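Local atomic coordinates of extracellular solute-binding protein, family 7 (Colwellia psychrerythraea, PDB entry 4PET), a protein that probably captures pyruvate together with a calcium ion in the periplasm, as the solute-binding component of a TRAP-type transporter. Residues Ser195-Glu203 against Arg220-Pro228; Lys27-Glu35 against Phe243-Pro254. All coordinates share one frame; numbering follows the deposited sequence.

Contact 1: Ser195-Glu203 against Arg220-Pro228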
loop_
_atom_site.group_PDB
_atom_site.type_symbol
_atom_site.label_atom_id
_atom_site.label_comp_id
_atom_site.label_asym_id
_atom_site.label_seq_id
_atom_site.Cartn_x
_atom_site.Cartn_y
_atom_site.Cartn_z
ATOM N N SER A 195 -24.741 3.280 5.805
ATOM C CA SER A 195 -24.637 1.852 5.532
ATOM C C SER A 195 -25.790 0.995 6.080
ATOM O O SER A 195 -26.299 0.122 5.371
ATOM C CB SER A 195 -23.270 1.317 6.011
ATOM O OG SER A 195 -22.892 1.818 7.283
ATOM N N GLY A 196 -26.211 1.255 7.321
ATOM C CA GLY A 196 -27.269 0.479 7.948
ATOM C C GLY A 196 -28.634 0.636 7.276
ATOM O O GLY A 196 -29.514 -0.184 7.459
ATOM N N GLU A 197 -28.807 1.677 6.473
ATOM C CA GLU A 197 -30.101 1.955 5.854
ATOM C C GLU A 197 -30.126 1.668 4.335
ATOM O O GLU A 197 -31.151 1.855 3.673
ATOM C CB GLU A 197 -30.472 3.421 6.133
ATOM C CG GLU A 197 -30.706 3.707 7.617
ATOM C CD GLU A 197 -31.013 5.173 7.922
ATOM O OE1 GLU A 197 -31.702 5.838 7.113
ATOM O OE2 GLU A 197 -30.562 5.656 8.984
ATOM N N LEU A 198 -29.004 1.205 3.785
ATOM C CA LEU A 198 -28.882 1.087 2.344
ATOM C C LEU A 198 -29.819 0.011 1.772
ATOM O O LEU A 198 -30.494 0.244 0.777
ATOM C CB LEU A 198 -27.448 0.758 1.951
ATOM C CG LEU A 198 -26.405 1.851 2.165
ATOM C CD1 LEU A 198 -25.088 1.412 1.548
ATOM C CD2 LEU A 198 -26.877 3.173 1.578
ATOM N N TYR A 199 -29.866 -1.164 2.398
ATOM C CA TYR A 199 -30.681 -2.253 1.847
ATOM C C TYR A 199 -32.172 -1.894 1.859
ATOM O O TYR A 199 -32.870 -2.049 0.872
ATOM C CB TYR A 199 -30.469 -3.555 2.608
ATOM C CG TYR A 199 -31.242 -4.705 2.004
ATOM C CD1 TYR A 199 -30.661 -5.509 1.051
ATOM C CD2 TYR A 199 -32.540 -4.973 2.379
ATOM C CE1 TYR A 199 -31.349 -6.555 0.482
ATOM C CE2 TYR A 199 -33.256 -6.042 1.814
ATOM C CZ TYR A 199 -32.650 -6.825 0.865
ATOM O OH TYR A 199 -33.313 -7.890 0.279
ATOM N N THR A 200 -32.660 -1.439 2.994
ATOM C CA THR A 200 -34.040 -1.044 3.080
ATOM C C THR A 200 -34.416 0.005 2.037
ATOM O O THR A 200 -35.466 -0.110 1.397
ATOM C CB THR A 200 -34.377 -0.549 4.473
ATOM O OG1 THR A 200 -34.216 -1.624 5.398
ATOM C CG2 THR A 200 -35.809 -0.076 4.523
ATOM N N ALA A 201 -33.568 1.016 1.851
ATOM C CA ALA A 201 -33.862 2.069 0.890
ATOM C C ALA A 201 -33.940 1.509 -0.545
ATOM O O ALA A 201 -34.805 1.895 -1.352
ATOM C CB ALA A 201 -32.816 3.212 0.994
ATOM N N LEU A 202 -33.055 0.582 -0.857
ATOM C CA LEU A 202 -33.050 -0.053 -2.184
ATOM C C LEU A 202 -34.298 -0.935 -2.358
ATOM O O LEU A 202 -34.962 -0.912 -3.403
ATOM C CB LEU A 202 -31.767 -0.879 -2.362
ATOM C CG LEU A 202 -31.437 -1.404 -3.762
ATOM C CD1 LEU A 202 -31.184 -0.258 -4.724
ATOM C CD2 LEU A 202 -30.207 -2.314 -3.714
ATOM N N GLU A 203 -34.610 -1.702 -1.317
ATOM C CA GLU A 203 -35.780 -2.570 -1.310
ATOM C C GLU A 203 -37.063 -1.746 -1.578
ATOM O O GLU A 203 -37.997 -2.197 -2.245
ATOM C CB GLU A 203 -35.847 -3.253 0.051
ATOM C CG GLU A 203 -36.889 -4.382 0.210
ATOM C CD GLU A 203 -36.855 -4.969 1.624
ATOM O OE1 GLU A 203 -36.838 -4.187 2.604
ATOM O OE2 GLU A 203 -36.802 -6.206 1.764
ATOM N N ARG A 220 -22.203 -9.478 1.992
ATOM C CA ARG A 220 -22.899 -9.686 3.254
ATOM C C ARG A 220 -24.051 -8.689 3.444
ATOM O O ARG A 220 -24.980 -8.970 4.178
ATOM C CB ARG A 220 -21.923 -9.584 4.434
ATOM C CG ARG A 220 -21.671 -8.139 4.905
ATOM C CD ARG A 220 -20.611 -8.042 6.006
ATOM N NE ARG A 220 -21.175 -7.813 7.342
ATOM C CZ ARG A 220 -21.577 -6.627 7.805
ATOM N NH1 ARG A 220 -22.064 -6.523 9.036
ATOM N NH2 ARG A 220 -21.498 -5.539 7.041
HETATM N N MSE A 221 -23.985 -7.539 2.787
HETATM C CA MSE A 221 -25.026 -6.518 2.931
HETATM C C MSE A 221 -26.290 -6.790 2.082
HETATM O O MSE A 221 -27.289 -6.105 2.213
HETATM C CB MSE A 221 -24.427 -5.157 2.633
HETATM C CG MSE A 221 -23.441 -4.767 3.732
HETATM SE SE MSE A 221 -22.166 -3.422 3.200
HETATM C CE MSE A 221 -23.293 -1.875 3.625
ATOM N N GLY A 222 -26.217 -7.771 1.195
ATOM C CA GLY A 222 -27.393 -8.386 0.594
ATOM C C GLY A 222 -27.939 -7.698 -0.649
ATOM O O GLY A 222 -28.973 -8.116 -1.174
ATOM N N PHE A 223 -27.239 -6.671 -1.142
ATOM C CA PHE A 223 -27.760 -5.852 -2.231
ATOM C C PHE A 223 -28.034 -6.738 -3.426
ATOM O O PHE A 223 -29.011 -6.538 -4.164
ATOM C CB PHE A 223 -26.778 -4.755 -2.634
ATOM C CG PHE A 223 -26.294 -3.925 -1.492
ATOM C CD1 PHE A 223 -27.199 -3.395 -0.577
ATOM C CD2 PHE A 223 -24.945 -3.673 -1.326
ATOM C CE1 PHE A 223 -26.759 -2.617 0.462
ATOM C CE2 PHE A 223 -24.503 -2.898 -0.286
ATOM C CZ PHE A 223 -25.426 -2.365 0.611
ATOM N N HIS A 224 -27.174 -7.733 -3.611
ATOM C CA HIS A 224 -27.326 -8.640 -4.730
ATOM C C HIS A 224 -28.739 -9.272 -4.820
ATOM O O HIS A 224 -29.161 -9.611 -5.914
ATOM C CB HIS A 224 -26.261 -9.750 -4.681
ATOM C CG HIS A 224 -26.389 -10.632 -3.479
ATOM N ND1 HIS A 224 -27.101 -11.809 -3.493
ATOM C CD2 HIS A 224 -25.947 -10.474 -2.210
ATOM C CE1 HIS A 224 -27.063 -12.360 -2.294
ATOM N NE2 HIS A 224 -26.381 -11.559 -1.492
ATOM N N LYS A 225 -29.452 -9.435 -3.700
ATOM C CA LYS A 225 -30.809 -10.035 -3.702
ATOM C C LYS A 225 -31.844 -9.304 -4.539
ATOM O O LYS A 225 -32.810 -9.914 -5.055
ATOM C CB LYS A 225 -31.366 -10.156 -2.271
ATOM C CG LYS A 225 -30.596 -11.147 -1.404
ATOM C CD LYS A 225 -31.251 -11.335 -0.051
ATOM C CE LYS A 225 -30.533 -12.416 0.754
ATOM N NZ LYS A 225 -31.122 -12.585 2.112
ATOM N N ILE A 226 -31.667 -7.997 -4.658
ATOM C CA ILE A 226 -32.654 -7.154 -5.308
ATOM C C ILE A 226 -32.074 -6.227 -6.369
ATOM O O ILE A 226 -32.812 -5.538 -7.057
ATOM C CB ILE A 226 -33.413 -6.321 -4.249
ATOM C CG1 ILE A 226 -32.445 -5.495 -3.407
ATOM C CG2 ILE A 226 -34.198 -7.254 -3.354
ATOM C CD1 ILE A 226 -33.116 -4.644 -2.372
ATOM N N ALA A 227 -30.747 -6.200 -6.488
ATOM C CA ALA A 227 -30.099 -5.463 -7.547
ATOM C C ALA A 227 -29.028 -6.368 -8.141
ATOM O O ALA A 227 -27.951 -6.507 -7.580
ATOM C CB ALA A 227 -29.465 -4.205 -7.010
ATOM N N PRO A 228 -29.328 -6.989 -9.280
ATOM C CA PRO A 228 -28.423 -7.997 -9.831
ATOM C C PRO A 228 -27.287 -7.480 -10.710
ATOM O O PRO A 228 -26.406 -8.296 -10.992
ATOM C CB PRO A 228 -29.353 -8.872 -10.662
ATOM C CG PRO A 228 -30.440 -7.971 -11.093
ATOM C CD PRO A 228 -30.622 -6.970 -9.975
#
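Tyr199 CA lies 6.2 Å from Phe223 CA, and a turn further on Glu203 and Ile226 are again neighbours, so helix 198-203 runs beside the irregular, partly helical loop 220-228. Tyr199 has the largest share of the contact. Its CG stands anti to the backbone N (chi1 -177°), which swings the ring out over the loop. Ile226 CD1 sits over one face, 4.1 Å from the ring centroid and 23° off the normal, a CH-pi contact offset toward the rim. At the ring edge, in plane, Gly222 O comes to 3.3 Å from Tyr199 CE1. Gly222 has positive phi, and a CB there would press against this same edge. The hydroxyl end passes across the Lys225 chain and touches Ile226 CG2.

Ile226 reaches toward the helix: with CG1 between its own N and carbonyl carbon and the chain extended beyond it, CD1 comes 3.5 Å from Glu203 N. The Leu202 side chain slides past that of Ile226 in the opposite direction, and its CD2 also touches Ala227 CB (3.9 Å). Phe223 turns its ring edge to Tyr199 N, while CE1 meets Leu198 CB at 3.8 Å. The selenomethionine Met221 brings its CE to Ser195 CB, just ahead of the helix.

Leu198, Leu202 and Phe223 also rest on Leu210 of strand 209-210. Strand 189-191, this helix and strand 209-210 form a beta-alpha-beta crossover in the six-stranded mixed sheet. Leu198 backs the pyruvate-binding Arg174 and Met221 backs the calcium ligand Trp212, so this end of the contact forms part of the second shell of the ligand site.

Contact 2: Lys27-Glu35 against Phe243-Pro254; sequences KKYRWKLAE and FMVNQKAYNSLP
Leu253 sits between two aromatic side chains of strand 29-35, Tyr29 and Trp31, and touches each with a different methyl. With CG anti to the carbonyl carbon (chi1 -58°), Tyr29 lays one ring face against Leu253 CD2, 3.9 Å from the centroid and 17° off the normal, offset toward the rim in a CH-pi contact. Leu253 CD1 meets the far end of the indole, 3.6 Å from Trp31 CH2. Beyond Leu253, Pro254 CD comes up to the phenol end of Tyr29, 3.5 Å from CE1. With an alanine here instead of Tyr29, Leu253 CD2 would probably lose the ring face it rests on, and Pro254 would be left with a gap beside it.

Trp31 points its six-membered ring at the helix, and its edge meets the backbone: CZ2 is 3.4 Å from Ala249 O, near the ring plane, while Ala249 CB also touches this corner. Val245 CG1 packs against CZ3, crossing at about a right angle. Further along the edge that holds CZ2, NE1 gives its hydrogen to an in-plane water 3.0 Å away, which donates on to Ser252 OG. That hydroxyl in turn donates to Ala249 O (2.6 Å), on a lone pair in the carbonyl plane. Ser252 N bonds to the same oxygen, so the carbonyl beside the tryptophan is gripped twice.

The helix itself starts from Asn246, the N-cap, whose OD1 accepts from Ala249 N at 2.9 Å; Val83 O holds its ND2. Strand 29-35 lies between 63-68 and 90-93 in the five-stranded mixed sheet, with 240-246 beyond 90-93. Helix 247-252 follows 240-246 and runs nearly antiparallel to strand 29-35 (159°), and toward the Glu35 end of the strand Leu33 CD1 meets the edge of the Phe243 ring.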
loop_
_atom_site.group_PDB
_atom_site.type_symbol
_atom_site.label_atom_id
_atom_site.label_comp_id
_atom_site.label_asym_id
_atom_site.label_seq_id
_atom_site.Cartn_x
_atom_site.Cartn_y
_atom_site.Cartn_z
ATOM N N LYS A 27 -1.135 9.888 35.695
ATOM C CA LYS A 27 -2.474 10.086 35.149
ATOM C C LYS A 27 -2.787 9.160 33.971
ATOM O O LYS A 27 -1.942 8.936 33.112
ATOM C CB LYS A 27 -2.585 11.555 34.727
ATOM C CG LYS A 27 -3.976 12.084 34.395
ATOM C CD LYS A 27 -3.854 13.488 33.788
ATOM C CE LYS A 27 -2.969 14.420 34.642
ATOM N NZ LYS A 27 -2.658 15.753 34.024
ATOM N N LYS A 28 -4.003 8.611 33.961
ATOM C CA LYS A 28 -4.491 7.784 32.849
ATOM C C LYS A 28 -5.595 8.539 32.123
ATOM O O LYS A 28 -6.309 9.319 32.725
ATOM C CB LYS A 28 -5.013 6.438 33.351
ATOM C CG LYS A 28 -3.962 5.665 34.147
ATOM C CD LYS A 28 -4.473 4.299 34.605
ATOM C CE LYS A 28 -3.377 3.478 35.258
ATOM N NZ LYS A 28 -2.749 4.201 36.396
ATOM N N TYR A 29 -5.680 8.324 30.824
ATOM C CA TYR A 29 -6.675 8.948 29.959
ATOM C C TYR A 29 -7.661 7.890 29.459
ATOM O O TYR A 29 -7.272 6.792 29.063
ATOM C CB TYR A 29 -5.964 9.636 28.780
ATOM C CG TYR A 29 -4.970 10.684 29.266
ATOM C CD1 TYR A 29 -3.700 10.329 29.684
ATOM C CD2 TYR A 29 -5.332 12.024 29.347
ATOM C CE1 TYR A 29 -2.807 11.285 30.172
ATOM C CE2 TYR A 29 -4.451 12.986 29.809
ATOM C CZ TYR A 29 -3.195 12.611 30.220
ATOM O OH TYR A 29 -2.345 13.563 30.678
ATOM N N ARG A 30 -8.940 8.232 29.519
ATOM C CA ARG A 30 -10.020 7.382 29.043
ATOM C C ARG A 30 -10.811 8.179 28.018
ATOM O O ARG A 30 -11.505 9.138 28.351
ATOM C CB ARG A 30 -10.875 6.955 30.231
ATOM C CG ARG A 30 -10.105 6.064 31.169
ATOM C CD ARG A 30 -10.808 5.950 32.468
ATOM N NE ARG A 30 -10.862 7.237 33.128
ATOM C CZ ARG A 30 -9.989 7.671 34.018
ATOM N NH1 ARG A 30 -8.953 6.921 34.388
ATOM N NH2 ARG A 30 -10.165 8.865 34.554
ATOM N N TRP A 31 -10.654 7.796 26.759
ATOM C CA TRP A 31 -11.250 8.487 25.639
ATOM C C TRP A 31 -12.382 7.657 25.039
ATOM O O TRP A 31 -12.487 6.469 25.311
ATOM C CB TRP A 31 -10.194 8.662 24.558
ATOM C CG TRP A 31 -9.312 9.870 24.771
ATOM C CD1 TRP A 31 -9.156 10.590 25.921
ATOM C CD2 TRP A 31 -8.499 10.495 23.787
ATOM N NE1 TRP A 31 -8.261 11.629 25.709
ATOM C CE2 TRP A 31 -7.852 11.590 24.404
ATOM C CE3 TRP A 31 -8.238 10.238 22.444
ATOM C CZ2 TRP A 31 -7.008 12.429 23.710
ATOM C CZ3 TRP A 31 -7.377 11.084 21.764
ATOM C CH2 TRP A 31 -6.774 12.147 22.398
ATOM N N LYS A 32 -13.204 8.294 24.214
ATOM C CA LYS A 32 -14.177 7.592 23.388
ATOM C C LYS A 32 -14.081 7.989 21.925
ATOM O O LYS A 32 -13.758 9.138 21.567
ATOM C CB LYS A 32 -15.611 7.758 23.900
ATOM C CG LYS A 32 -15.973 9.088 24.422
ATOM C CD LYS A 32 -17.153 8.947 25.389
ATOM C CE LYS A 32 -18.000 10.201 25.447
ATOM N NZ LYS A 32 -19.390 9.910 25.924
ATOM N N LEU A 33 -14.345 7.007 21.073
ATOM C CA LEU A 33 -14.285 7.204 19.628
ATOM C C LEU A 33 -15.692 6.949 19.088
ATOM O O LEU A 33 -16.314 5.943 19.441
ATOM C CB LEU A 33 -13.238 6.302 18.981
ATOM C CG LEU A 33 -13.168 6.362 17.438
ATOM C CD1 LEU A 33 -11.783 5.917 16.984
ATOM C CD2 LEU A 33 -14.237 5.512 16.724
ATOM N N ALA A 34 -16.221 7.885 18.290
ATOM C CA ALA A 34 -17.485 7.646 17.582
ATOM C C ALA A 34 -17.212 7.248 16.144
ATOM O O ALA A 34 -16.555 7.977 15.409
ATOM C CB ALA A 34 -18.362 8.884 17.594
ATOM N N GLU A 35 -17.755 6.119 15.720
ATOM C CA GLU A 35 -17.572 5.687 14.333
ATOM C C GLU A 35 -18.912 5.679 13.578
ATOM O O GLU A 35 -19.936 5.414 14.168
ATOM C CB GLU A 35 -16.862 4.331 14.265
ATOM C CG GLU A 35 -17.579 3.119 14.921
ATOM C CD GLU A 35 -16.758 1.833 14.802
ATOM O OE1 GLU A 35 -15.632 1.913 14.252
ATOM O OE2 GLU A 35 -17.235 0.751 15.235
ATOM N N PHE A 243 -9.621 9.055 10.356
ATOM C CA PHE A 243 -9.734 9.246 11.793
ATOM C C PHE A 243 -9.751 10.749 12.001
ATOM O O PHE A 243 -9.033 11.503 11.296
ATOM C CB PHE A 243 -8.522 8.728 12.590
ATOM C CG PHE A 243 -8.427 7.218 12.729
ATOM C CD1 PHE A 243 -9.186 6.550 13.668
ATOM C CD2 PHE A 243 -7.525 6.487 11.959
ATOM C CE1 PHE A 243 -9.099 5.192 13.833
ATOM C CE2 PHE A 243 -7.430 5.111 12.109
ATOM C CZ PHE A 243 -8.246 4.460 13.049
HETATM N N MSE A 244 -10.529 11.176 12.992
HETATM C CA MSE A 244 -10.533 12.569 13.439
HETATM C C MSE A 244 -10.235 12.616 14.933
HETATM O O MSE A 244 -10.702 11.784 15.699
HETATM C CB MSE A 244 -11.894 13.240 13.186
HETATM C CG MSE A 244 -12.103 13.617 11.726
HETATM SE SE MSE A 244 -13.735 14.551 11.348
HETATM C CE MSE A 244 -14.969 13.048 11.696
ATOM N N VAL A 245 -9.446 13.600 15.336
ATOM C CA VAL A 245 -9.128 13.769 16.734
ATOM C C VAL A 245 -9.353 15.223 17.113
ATOM O O VAL A 245 -8.920 16.134 16.416
ATOM C CB VAL A 245 -7.656 13.445 17.009
ATOM C CG1 VAL A 245 -7.362 13.584 18.507
ATOM C CG2 VAL A 245 -7.313 12.068 16.541
ATOM N N ASN A 246 -10.043 15.435 18.217
ATOM C CA ASN A 246 -10.228 16.775 18.730
ATOM C C ASN A 246 -8.884 17.340 19.196
ATOM O O ASN A 246 -8.227 16.744 20.040
ATOM C CB ASN A 246 -11.228 16.736 19.887
ATOM C CG ASN A 246 -11.412 18.085 20.520
ATOM O OD1 ASN A 246 -10.681 18.449 21.440
ATOM N ND2 ASN A 246 -12.396 18.853 20.017
ATOM N N GLN A 247 -8.475 18.476 18.628
ATOM C CA GLN A 247 -7.147 19.071 18.889
ATOM C C GLN A 247 -6.909 19.318 20.375
ATOM O O GLN A 247 -5.820 19.029 20.906
ATOM C CB GLN A 247 -7.027 20.394 18.124
ATOM C CG GLN A 247 -5.696 21.112 18.276
ATOM C CD GLN A 247 -4.599 20.504 17.448
ATOM O OE1 GLN A 247 -4.719 20.384 16.216
ATOM N NE2 GLN A 247 -3.500 20.116 18.115
ATOM N N LYS A 248 -7.924 19.854 21.057
ATOM C CA LYS A 248 -7.794 20.133 22.476
ATOM C C LYS A 248 -7.600 18.866 23.281
ATOM O O LYS A 248 -6.791 18.842 24.198
ATOM C CB LYS A 248 -8.990 20.927 22.989
ATOM C CG LYS A 248 -8.920 22.403 22.540
ATOM C CD LYS A 248 -10.119 23.214 23.026
ATOM C CE LYS A 248 -9.912 24.703 22.774
ATOM N NZ LYS A 248 -8.904 25.256 23.722
ATOM N N ALA A 249 -8.288 17.788 22.908
ATOM C CA ALA A 249 -8.086 16.520 23.591
ATOM C C ALA A 249 -6.678 16.022 23.311
ATOM O O ALA A 249 -5.983 15.611 24.218
ATOM C CB ALA A 249 -9.129 15.478 23.149
ATOM N N TYR A 250 -6.253 16.074 22.062
ATOM C CA TYR A 250 -4.905 15.642 21.728
ATOM C C TYR A 250 -3.859 16.454 22.541
ATOM O O TYR A 250 -2.946 15.883 23.119
ATOM C CB TYR A 250 -4.689 15.779 20.232
ATOM C CG TYR A 250 -3.300 15.462 19.719
ATOM C CD1 TYR A 250 -2.955 14.173 19.309
ATOM C CD2 TYR A 250 -2.335 16.457 19.622
ATOM C CE1 TYR A 250 -1.667 13.903 18.809
ATOM C CE2 TYR A 250 -1.053 16.192 19.130
ATOM C CZ TYR A 250 -0.733 14.909 18.722
ATOM O OH TYR A 250 0.521 14.644 18.228
ATOM N N ASN A 251 -4.032 17.768 22.615
ATOM C CA ASN A 251 -3.091 18.618 23.336
ATOM C C ASN A 251 -2.996 18.243 24.810
ATOM O O ASN A 251 -1.986 18.469 25.441
ATOM C CB ASN A 251 -3.526 20.073 23.284
ATOM C CG ASN A 251 -3.524 20.662 21.893
ATOM O OD1 ASN A 251 -2.823 20.207 20.977
ATOM N ND2 ASN A 251 -4.307 21.720 21.740
ATOM N N SER A 252 -4.057 17.672 25.368
ATOM C CA SER A 252 -4.056 17.356 26.790
ATOM C C SER A 252 -3.187 16.122 27.077
ATOM O O SER A 252 -2.850 15.853 28.229
ATOM C CB SER A 252 -5.479 17.141 27.310
ATOM O OG SER A 252 -6.020 15.903 26.845
ATOM N N LEU A 253 -2.865 15.351 26.038
ATOM C CA LEU A 253 -2.042 14.157 26.206
ATOM C C LEU A 253 -0.573 14.491 26.420
ATOM O O LEU A 253 -0.083 15.447 25.843
ATOM C CB LEU A 253 -2.116 13.302 24.954
ATOM C CG LEU A 253 -3.433 12.601 24.669
ATOM C CD1 LEU A 253 -3.323 11.816 23.368
ATOM C CD2 LEU A 253 -3.747 11.704 25.841
ATOM N N PRO A 254 0.142 13.678 27.224
ATOM C CA PRO A 254 1.603 13.811 27.204
ATOM C C PRO A 254 2.145 13.453 25.819
ATOM O O PRO A 254 1.449 12.760 25.063
ATOM C CB PRO A 254 2.089 12.825 28.284
ATOM C CG PRO A 254 0.932 11.970 28.603
ATOM C CD PRO A 254 -0.324 12.657 28.172
HETATM O O HOH W 1 -3.238 16.617 30.503
HETATM O O HOH W 2 -7.934 14.026 27.474
#

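Contact 1 is nested inside the chain loop closed by contact 2: the order is 27-35, 195-203, 220-228, 243-254. They belong to different sheets. Contact 2 lies on the five-stranded sheet holding 29-35 and 240-246, whereas contact 1 packs against the six-stranded sheet holding 209-210. The centres are 35 Å apart and the two do not touch, the nearest atoms being about 8 Å apart. This matches the two-lobed build of the solute-binding family, with the ligand between lobes. Contact 1 lies close to the pyruvate and calcium, while contact 2, away from the annotated sites, packs the first strand against the end of strand 240-246 and the short helix after it, within its own lobe.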